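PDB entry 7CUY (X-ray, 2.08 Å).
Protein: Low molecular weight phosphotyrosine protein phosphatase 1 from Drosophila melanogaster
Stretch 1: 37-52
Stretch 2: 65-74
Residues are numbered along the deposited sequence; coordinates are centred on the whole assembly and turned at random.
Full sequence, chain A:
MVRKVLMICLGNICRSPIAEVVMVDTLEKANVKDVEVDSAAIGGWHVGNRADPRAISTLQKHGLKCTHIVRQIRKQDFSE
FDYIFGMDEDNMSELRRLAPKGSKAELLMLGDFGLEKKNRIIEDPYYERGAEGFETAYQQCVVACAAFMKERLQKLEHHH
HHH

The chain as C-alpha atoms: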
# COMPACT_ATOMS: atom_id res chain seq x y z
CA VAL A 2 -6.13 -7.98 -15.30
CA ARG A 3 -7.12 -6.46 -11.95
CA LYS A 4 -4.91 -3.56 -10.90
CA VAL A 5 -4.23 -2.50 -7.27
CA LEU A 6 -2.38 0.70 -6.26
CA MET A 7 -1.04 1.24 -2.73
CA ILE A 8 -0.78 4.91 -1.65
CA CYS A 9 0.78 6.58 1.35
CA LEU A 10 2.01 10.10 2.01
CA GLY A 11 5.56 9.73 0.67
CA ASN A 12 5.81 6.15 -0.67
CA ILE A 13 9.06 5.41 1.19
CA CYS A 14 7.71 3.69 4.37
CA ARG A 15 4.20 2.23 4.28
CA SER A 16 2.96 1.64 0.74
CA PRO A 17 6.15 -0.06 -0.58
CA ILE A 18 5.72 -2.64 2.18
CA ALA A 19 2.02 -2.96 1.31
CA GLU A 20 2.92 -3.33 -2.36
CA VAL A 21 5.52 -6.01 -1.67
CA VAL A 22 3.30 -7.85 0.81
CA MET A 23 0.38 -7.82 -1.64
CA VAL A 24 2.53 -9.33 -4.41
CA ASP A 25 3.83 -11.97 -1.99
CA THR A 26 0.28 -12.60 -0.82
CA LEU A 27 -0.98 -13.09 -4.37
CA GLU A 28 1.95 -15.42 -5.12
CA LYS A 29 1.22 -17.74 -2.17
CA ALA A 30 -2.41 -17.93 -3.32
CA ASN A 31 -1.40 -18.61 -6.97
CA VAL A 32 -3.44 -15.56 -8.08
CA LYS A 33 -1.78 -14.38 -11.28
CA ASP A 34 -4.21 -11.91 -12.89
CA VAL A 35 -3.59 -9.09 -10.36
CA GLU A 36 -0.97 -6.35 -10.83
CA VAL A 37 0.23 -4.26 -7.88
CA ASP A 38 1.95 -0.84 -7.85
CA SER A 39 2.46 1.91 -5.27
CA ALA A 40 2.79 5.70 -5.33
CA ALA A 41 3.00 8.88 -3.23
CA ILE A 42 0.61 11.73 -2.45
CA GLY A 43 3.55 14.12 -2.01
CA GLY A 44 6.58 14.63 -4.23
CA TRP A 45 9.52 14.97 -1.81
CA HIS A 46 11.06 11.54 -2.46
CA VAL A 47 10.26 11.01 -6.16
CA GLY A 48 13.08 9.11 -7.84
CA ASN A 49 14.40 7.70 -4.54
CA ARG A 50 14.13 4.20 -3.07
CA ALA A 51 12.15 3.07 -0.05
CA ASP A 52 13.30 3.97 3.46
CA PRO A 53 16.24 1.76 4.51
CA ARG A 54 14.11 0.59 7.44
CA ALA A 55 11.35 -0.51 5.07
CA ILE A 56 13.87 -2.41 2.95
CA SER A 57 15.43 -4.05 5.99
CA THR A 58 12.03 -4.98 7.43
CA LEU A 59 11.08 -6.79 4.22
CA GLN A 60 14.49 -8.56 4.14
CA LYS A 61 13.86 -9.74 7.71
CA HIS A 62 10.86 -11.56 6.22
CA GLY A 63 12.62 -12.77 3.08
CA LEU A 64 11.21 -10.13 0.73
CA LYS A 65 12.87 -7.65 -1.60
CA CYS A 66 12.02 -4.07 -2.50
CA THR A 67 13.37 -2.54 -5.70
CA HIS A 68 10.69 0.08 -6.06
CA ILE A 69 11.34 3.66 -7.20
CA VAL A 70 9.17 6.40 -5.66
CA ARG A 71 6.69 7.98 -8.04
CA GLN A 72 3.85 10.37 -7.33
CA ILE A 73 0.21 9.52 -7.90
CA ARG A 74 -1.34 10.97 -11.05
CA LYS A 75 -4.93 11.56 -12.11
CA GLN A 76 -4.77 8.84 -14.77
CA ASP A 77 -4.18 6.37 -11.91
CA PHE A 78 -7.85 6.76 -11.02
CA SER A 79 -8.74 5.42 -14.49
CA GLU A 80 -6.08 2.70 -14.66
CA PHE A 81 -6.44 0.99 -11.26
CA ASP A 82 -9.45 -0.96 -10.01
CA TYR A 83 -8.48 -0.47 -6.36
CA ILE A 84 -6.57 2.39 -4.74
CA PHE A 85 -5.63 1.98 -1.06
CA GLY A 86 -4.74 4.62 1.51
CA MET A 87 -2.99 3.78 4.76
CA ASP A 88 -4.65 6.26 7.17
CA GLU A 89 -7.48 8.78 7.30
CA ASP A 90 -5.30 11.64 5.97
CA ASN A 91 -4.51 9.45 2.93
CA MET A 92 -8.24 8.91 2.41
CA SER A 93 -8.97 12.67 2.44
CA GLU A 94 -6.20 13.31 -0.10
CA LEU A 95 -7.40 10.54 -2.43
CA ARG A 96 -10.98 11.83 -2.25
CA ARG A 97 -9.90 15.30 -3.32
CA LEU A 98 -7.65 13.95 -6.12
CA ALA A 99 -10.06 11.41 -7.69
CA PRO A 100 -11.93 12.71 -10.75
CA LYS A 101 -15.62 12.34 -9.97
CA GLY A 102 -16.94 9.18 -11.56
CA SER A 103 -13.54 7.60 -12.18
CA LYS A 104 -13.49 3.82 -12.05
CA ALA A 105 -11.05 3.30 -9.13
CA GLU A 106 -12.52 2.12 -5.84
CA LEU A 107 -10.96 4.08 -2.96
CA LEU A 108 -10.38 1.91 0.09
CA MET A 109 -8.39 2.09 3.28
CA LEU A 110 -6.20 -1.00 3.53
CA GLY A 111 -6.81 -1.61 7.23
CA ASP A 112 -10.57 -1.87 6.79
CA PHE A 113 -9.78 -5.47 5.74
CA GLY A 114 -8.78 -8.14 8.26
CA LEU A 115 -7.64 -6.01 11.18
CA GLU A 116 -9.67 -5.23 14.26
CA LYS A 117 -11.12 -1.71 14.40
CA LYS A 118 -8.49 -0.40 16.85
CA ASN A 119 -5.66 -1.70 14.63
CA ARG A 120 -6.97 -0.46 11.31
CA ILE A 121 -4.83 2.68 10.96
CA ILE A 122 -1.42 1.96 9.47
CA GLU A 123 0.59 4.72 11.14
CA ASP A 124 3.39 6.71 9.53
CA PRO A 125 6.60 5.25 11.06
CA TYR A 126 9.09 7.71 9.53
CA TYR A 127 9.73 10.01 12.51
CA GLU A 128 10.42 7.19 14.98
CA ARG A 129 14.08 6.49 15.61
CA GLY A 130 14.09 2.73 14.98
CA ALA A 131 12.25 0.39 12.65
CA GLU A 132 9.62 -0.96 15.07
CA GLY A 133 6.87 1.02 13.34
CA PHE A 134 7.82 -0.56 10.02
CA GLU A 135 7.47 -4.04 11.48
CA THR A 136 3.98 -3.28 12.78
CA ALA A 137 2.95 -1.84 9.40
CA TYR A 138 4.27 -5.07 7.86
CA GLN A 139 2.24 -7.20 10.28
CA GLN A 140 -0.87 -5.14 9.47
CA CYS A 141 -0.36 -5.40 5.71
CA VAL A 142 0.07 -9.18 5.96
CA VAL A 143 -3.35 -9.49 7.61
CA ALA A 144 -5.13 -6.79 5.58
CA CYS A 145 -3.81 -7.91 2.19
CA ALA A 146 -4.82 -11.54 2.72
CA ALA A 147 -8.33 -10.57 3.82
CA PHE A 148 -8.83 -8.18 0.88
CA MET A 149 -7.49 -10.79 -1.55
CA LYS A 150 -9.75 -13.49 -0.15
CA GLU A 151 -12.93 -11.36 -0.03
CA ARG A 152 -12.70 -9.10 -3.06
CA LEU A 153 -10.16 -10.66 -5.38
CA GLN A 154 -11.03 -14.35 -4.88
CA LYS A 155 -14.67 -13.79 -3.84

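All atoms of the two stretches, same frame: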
# COMPACT_ATOMS: atom_id res chain seq x y z
N VAL A 37 0.12 -5.11 -9.05
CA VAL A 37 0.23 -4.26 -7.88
C VAL A 37 1.31 -3.20 -8.12
O VAL A 37 2.38 -3.51 -8.64
CB VAL A 37 0.57 -5.07 -6.61
CG1 VAL A 37 0.35 -4.22 -5.36
CG2 VAL A 37 -0.26 -6.36 -6.53
N ASP A 38 1.03 -1.96 -7.72
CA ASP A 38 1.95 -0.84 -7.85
C ASP A 38 1.79 -0.01 -6.58
O ASP A 38 0.91 -0.29 -5.76
CB ASP A 38 1.64 -0.04 -9.12
CG ASP A 38 2.74 0.97 -9.50
OD1 ASP A 38 3.92 0.80 -9.11
OD2 ASP A 38 2.41 1.94 -10.24
N SER A 39 2.67 0.98 -6.38
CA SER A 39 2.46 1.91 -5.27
C SER A 39 2.89 3.31 -5.70
O SER A 39 3.64 3.48 -6.66
CB SER A 39 3.22 1.48 -4.00
OG SER A 39 4.63 1.50 -4.22
N ALA A 40 2.38 4.34 -5.01
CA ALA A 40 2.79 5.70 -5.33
C ALA A 40 2.52 6.63 -4.15
O ALA A 40 1.91 6.24 -3.15
CB ALA A 40 2.11 6.21 -6.60
N ALA A 41 2.97 7.88 -4.30
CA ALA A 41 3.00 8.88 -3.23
C ALA A 41 1.99 9.99 -3.48
O ALA A 41 1.81 10.40 -4.63
CB ALA A 41 4.40 9.51 -3.12
N ILE A 42 1.34 10.46 -2.40
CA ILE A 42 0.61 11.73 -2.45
C ILE A 42 1.57 12.87 -2.74
O ILE A 42 1.42 13.61 -3.72
CB ILE A 42 -0.16 11.99 -1.13
CG1 ILE A 42 -1.20 10.91 -0.80
CG2 ILE A 42 -0.87 13.38 -1.17
CD1 ILE A 42 -2.38 10.86 -1.73
N GLY A 43 2.60 13.02 -1.87
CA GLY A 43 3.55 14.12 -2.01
C GLY A 43 4.80 13.75 -2.81
O GLY A 43 5.13 12.57 -3.00
N GLY A 44 5.51 14.78 -3.27
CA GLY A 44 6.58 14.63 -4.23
C GLY A 44 7.99 14.66 -3.70
O GLY A 44 8.93 14.56 -4.50
N TRP A 45 8.18 14.74 -2.37
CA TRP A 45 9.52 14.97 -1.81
C TRP A 45 10.52 13.91 -2.25
O TRP A 45 11.67 14.24 -2.55
CB TRP A 45 9.46 14.99 -0.28
CG TRP A 45 8.41 15.86 0.33
CD1 TRP A 45 8.48 17.21 0.56
CD2 TRP A 45 7.13 15.43 0.81
NE1 TRP A 45 7.31 17.64 1.15
CE2 TRP A 45 6.46 16.58 1.31
CE3 TRP A 45 6.46 14.20 0.84
CZ2 TRP A 45 5.18 16.53 1.85
CZ3 TRP A 45 5.17 14.16 1.38
CH2 TRP A 45 4.55 15.31 1.87
N HIS A 46 10.11 12.64 -2.29
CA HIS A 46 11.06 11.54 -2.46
C HIS A 46 11.03 10.92 -3.85
O HIS A 46 11.62 9.85 -4.04
CB HIS A 46 10.79 10.50 -1.37
CG HIS A 46 10.77 11.08 0.01
ND1 HIS A 46 11.92 11.47 0.66
CD2 HIS A 46 9.74 11.41 0.83
CE1 HIS A 46 11.60 11.98 1.84
NE2 HIS A 46 10.29 11.96 1.97
N VAL A 47 10.37 11.56 -4.81
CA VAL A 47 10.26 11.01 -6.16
C VAL A 47 11.64 10.75 -6.74
O VAL A 47 12.53 11.61 -6.70
CB VAL A 47 9.46 11.97 -7.06
CG1 VAL A 47 9.68 11.66 -8.52
CG2 VAL A 47 7.97 11.91 -6.71
N GLY A 48 11.82 9.54 -7.29
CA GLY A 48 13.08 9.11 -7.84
C GLY A 48 13.95 8.35 -6.87
O GLY A 48 14.92 7.71 -7.32
N ASN A 49 13.64 8.39 -5.57
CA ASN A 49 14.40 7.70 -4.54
C ASN A 49 13.88 6.28 -4.35
O ASN A 49 12.90 5.85 -4.98
CB ASN A 49 14.34 8.44 -3.21
CG ASN A 49 15.13 9.72 -3.21
OD1 ASN A 49 15.80 10.06 -4.20
ND2 ASN A 49 15.06 10.46 -2.11
N ARG A 50 14.55 5.53 -3.48
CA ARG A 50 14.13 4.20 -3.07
C ARG A 50 13.40 4.29 -1.73
O ARG A 50 13.33 5.34 -1.09
CB ARG A 50 15.33 3.26 -2.96
CG ARG A 50 16.17 3.08 -4.24
CD ARG A 50 15.51 2.14 -5.26
N ALA A 51 12.86 3.15 -1.31
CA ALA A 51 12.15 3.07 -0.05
C ALA A 51 13.10 3.37 1.12
O ALA A 51 14.33 3.29 0.99
CB ALA A 51 11.51 1.70 0.12
N ASP A 52 12.51 3.72 2.26
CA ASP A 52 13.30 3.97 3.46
C ASP A 52 14.14 2.74 3.80
O ASP A 52 13.63 1.62 3.73
CB ASP A 52 12.39 4.31 4.65
CG ASP A 52 13.17 4.71 5.89
OD1 ASP A 52 13.37 5.93 6.10
OD2 ASP A 52 13.60 3.82 6.66
N LYS A 65 12.01 -8.65 -0.99
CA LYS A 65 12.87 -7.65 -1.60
C LYS A 65 12.04 -6.48 -2.09
O LYS A 65 10.87 -6.62 -2.46
CB LYS A 65 13.69 -8.23 -2.77
CG LYS A 65 15.01 -8.87 -2.34
CD LYS A 65 16.04 -8.98 -3.48
CE LYS A 65 16.63 -10.39 -3.56
NZ LYS A 65 18.05 -10.46 -3.09
N CYS A 66 12.67 -5.31 -2.10
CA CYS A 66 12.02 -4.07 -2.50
C CYS A 66 12.94 -3.30 -3.42
O CYS A 66 13.95 -2.74 -2.97
CB CYS A 66 11.65 -3.22 -1.28
SG CYS A 66 10.76 -1.74 -1.73
N THR A 67 12.59 -3.25 -4.70
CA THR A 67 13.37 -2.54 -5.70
C THR A 67 12.56 -1.41 -6.31
O THR A 67 12.76 -1.02 -7.46
CB THR A 67 13.83 -3.52 -6.78
OG1 THR A 67 12.68 -3.99 -7.49
CG2 THR A 67 14.53 -4.69 -6.14
N HIS A 68 11.63 -0.87 -5.54
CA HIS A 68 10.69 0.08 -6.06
C HIS A 68 11.31 1.48 -6.09
O HIS A 68 12.16 1.82 -5.26
CB HIS A 68 9.40 -0.01 -5.22
CG HIS A 68 8.66 1.28 -5.05
ND1 HIS A 68 7.70 1.71 -5.95
CD2 HIS A 68 8.72 2.21 -4.07
CE1 HIS A 68 7.21 2.86 -5.53
NE2 HIS A 68 7.81 3.19 -4.39
N ILE A 69 10.93 2.27 -7.09
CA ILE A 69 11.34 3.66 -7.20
C ILE A 69 10.12 4.54 -6.94
O ILE A 69 9.07 4.35 -7.56
CB ILE A 69 11.92 3.98 -8.59
CG1 ILE A 69 13.07 3.03 -8.94
CG2 ILE A 69 12.41 5.42 -8.63
CD1 ILE A 69 13.86 3.47 -10.15
N VAL A 70 10.28 5.53 -6.05
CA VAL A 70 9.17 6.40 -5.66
C VAL A 70 8.66 7.19 -6.85
O VAL A 70 9.41 7.94 -7.50
CB VAL A 70 9.60 7.34 -4.53
CG1 VAL A 70 8.49 8.35 -4.24
CG2 VAL A 70 9.97 6.56 -3.28
N ARG A 71 7.37 7.08 -7.13
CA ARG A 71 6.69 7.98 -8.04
C ARG A 71 5.48 8.57 -7.34
O ARG A 71 4.98 8.04 -6.33
CB ARG A 71 6.26 7.27 -9.34
CG ARG A 71 4.90 6.58 -9.26
CD ARG A 71 4.45 6.05 -10.62
NE ARG A 71 3.32 5.13 -10.51
CZ ARG A 71 2.04 5.50 -10.52
NH1 ARG A 71 1.70 6.78 -10.63
NH2 ARG A 71 1.09 4.57 -10.42
N GLN A 72 5.00 9.69 -7.89
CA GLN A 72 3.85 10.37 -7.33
C GLN A 72 2.59 9.94 -8.06
O GLN A 72 2.61 9.66 -9.27
CB GLN A 72 4.02 11.89 -7.42
CG GLN A 72 3.24 12.63 -6.38
CD GLN A 72 3.41 14.12 -6.50
OE1 GLN A 72 4.14 14.59 -7.38
NE2 GLN A 72 2.76 14.87 -5.62
N ILE A 73 1.49 9.86 -7.30
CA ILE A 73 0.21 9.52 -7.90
C ILE A 73 -0.14 10.55 -8.97
O ILE A 73 0.23 11.73 -8.88
CB ILE A 73 -0.87 9.45 -6.79
CG1 ILE A 73 -2.20 8.92 -7.32
CG2 ILE A 73 -1.07 10.81 -6.14
CD1 ILE A 73 -3.23 8.64 -6.20
N ARG A 74 -0.84 10.09 -10.00
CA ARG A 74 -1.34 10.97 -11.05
C ARG A 74 -2.83 10.72 -11.26
O ARG A 74 -3.38 9.70 -10.84
CB ARG A 74 -0.56 10.78 -12.36
CG ARG A 74 -0.22 9.35 -12.65
CD ARG A 74 0.52 9.20 -13.98
NE ARG A 74 1.21 7.91 -14.05
CZ ARG A 74 2.51 7.76 -13.83
NH1 ARG A 74 3.27 8.81 -13.53
NH2 ARG A 74 3.07 6.55 -13.90
O HOH W 1 5.68 2.88 -9.83
O HOH W 2 13.04 0.92 -3.07

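V70 lies at the apolar centre of the contact. It is buried, its CA-to-CB bond points toward stretch 1, and it gives up more surface to the other stretch than any other residue here. Its branched side chain is short and compact, which suits a buried place between A41 and V47. V70 CG1 lies 4.4 Å from A41 CB and 4.4 Å from V47 CG2. V70 CB packs 3.3 Å from the carbonyl oxygen H46 O.

On the strand side the contact residues A40 and A41 are small, and the backbones lie close. A40 is buried and points toward stretch 2, with its CB 4.4 Å from I73 CB. A40 CA sits only 3.4 Å from R71 O. At another part of the contact, A51 CB packs 4.0 Å from C66 SG.

Backbone hydrogen bonds frame this apolar packing. A41 forms a single beta bridge with Q72. A41 N donates to R71 O at 2.9 Å, and I73 N donates to A41 O at 2.7 Å, the latter almost straight. A second pair of bonds ties down the loop. G48 N donates to V70 O at 2.9 Å, and V70 N donates to N49 O at 2.8 Å. Both backbone polar atoms of V70 are thus satisfied at a buried residue.

The loop is shaped by two turns, type I from G44 to V47 and type II from H46 to N49. G48 has a positive phi, and a CB there would be jammed against the carbonyl oxygen of V47. Glycine fits this position.

Further out, longer polar side chains reach back to stretch 1. The CA-to-CB bond of Q72 points away, but its extended chain brings the amide to the loop, where Q72 NE2 donates to I42 O at 2.6 Å. The H68 ring has S39 OG over one face, with S39 OG 3.2 Å from H68 CE1. A water bridges the backbones nearby, accepting from A51 N at 2.8 Å and donating to H68 O at 2.5 Å.

The polar edge is a salt bridge. R71 also starts away from stretch 1, yet its long side chain turns its end nearer. R71 NH2 donates to D38 OD2 at 2.9 Å, and R71 NE adds a weak bond to D38 OD2 at 3.3 Å. The carboxylate oxygen lies at the guanidinium edge, while A40 CB covers one face. A second water donates to D38 OD1 at 2.8 Å and accepts a weak bond from R71 NE at 3.3 Å.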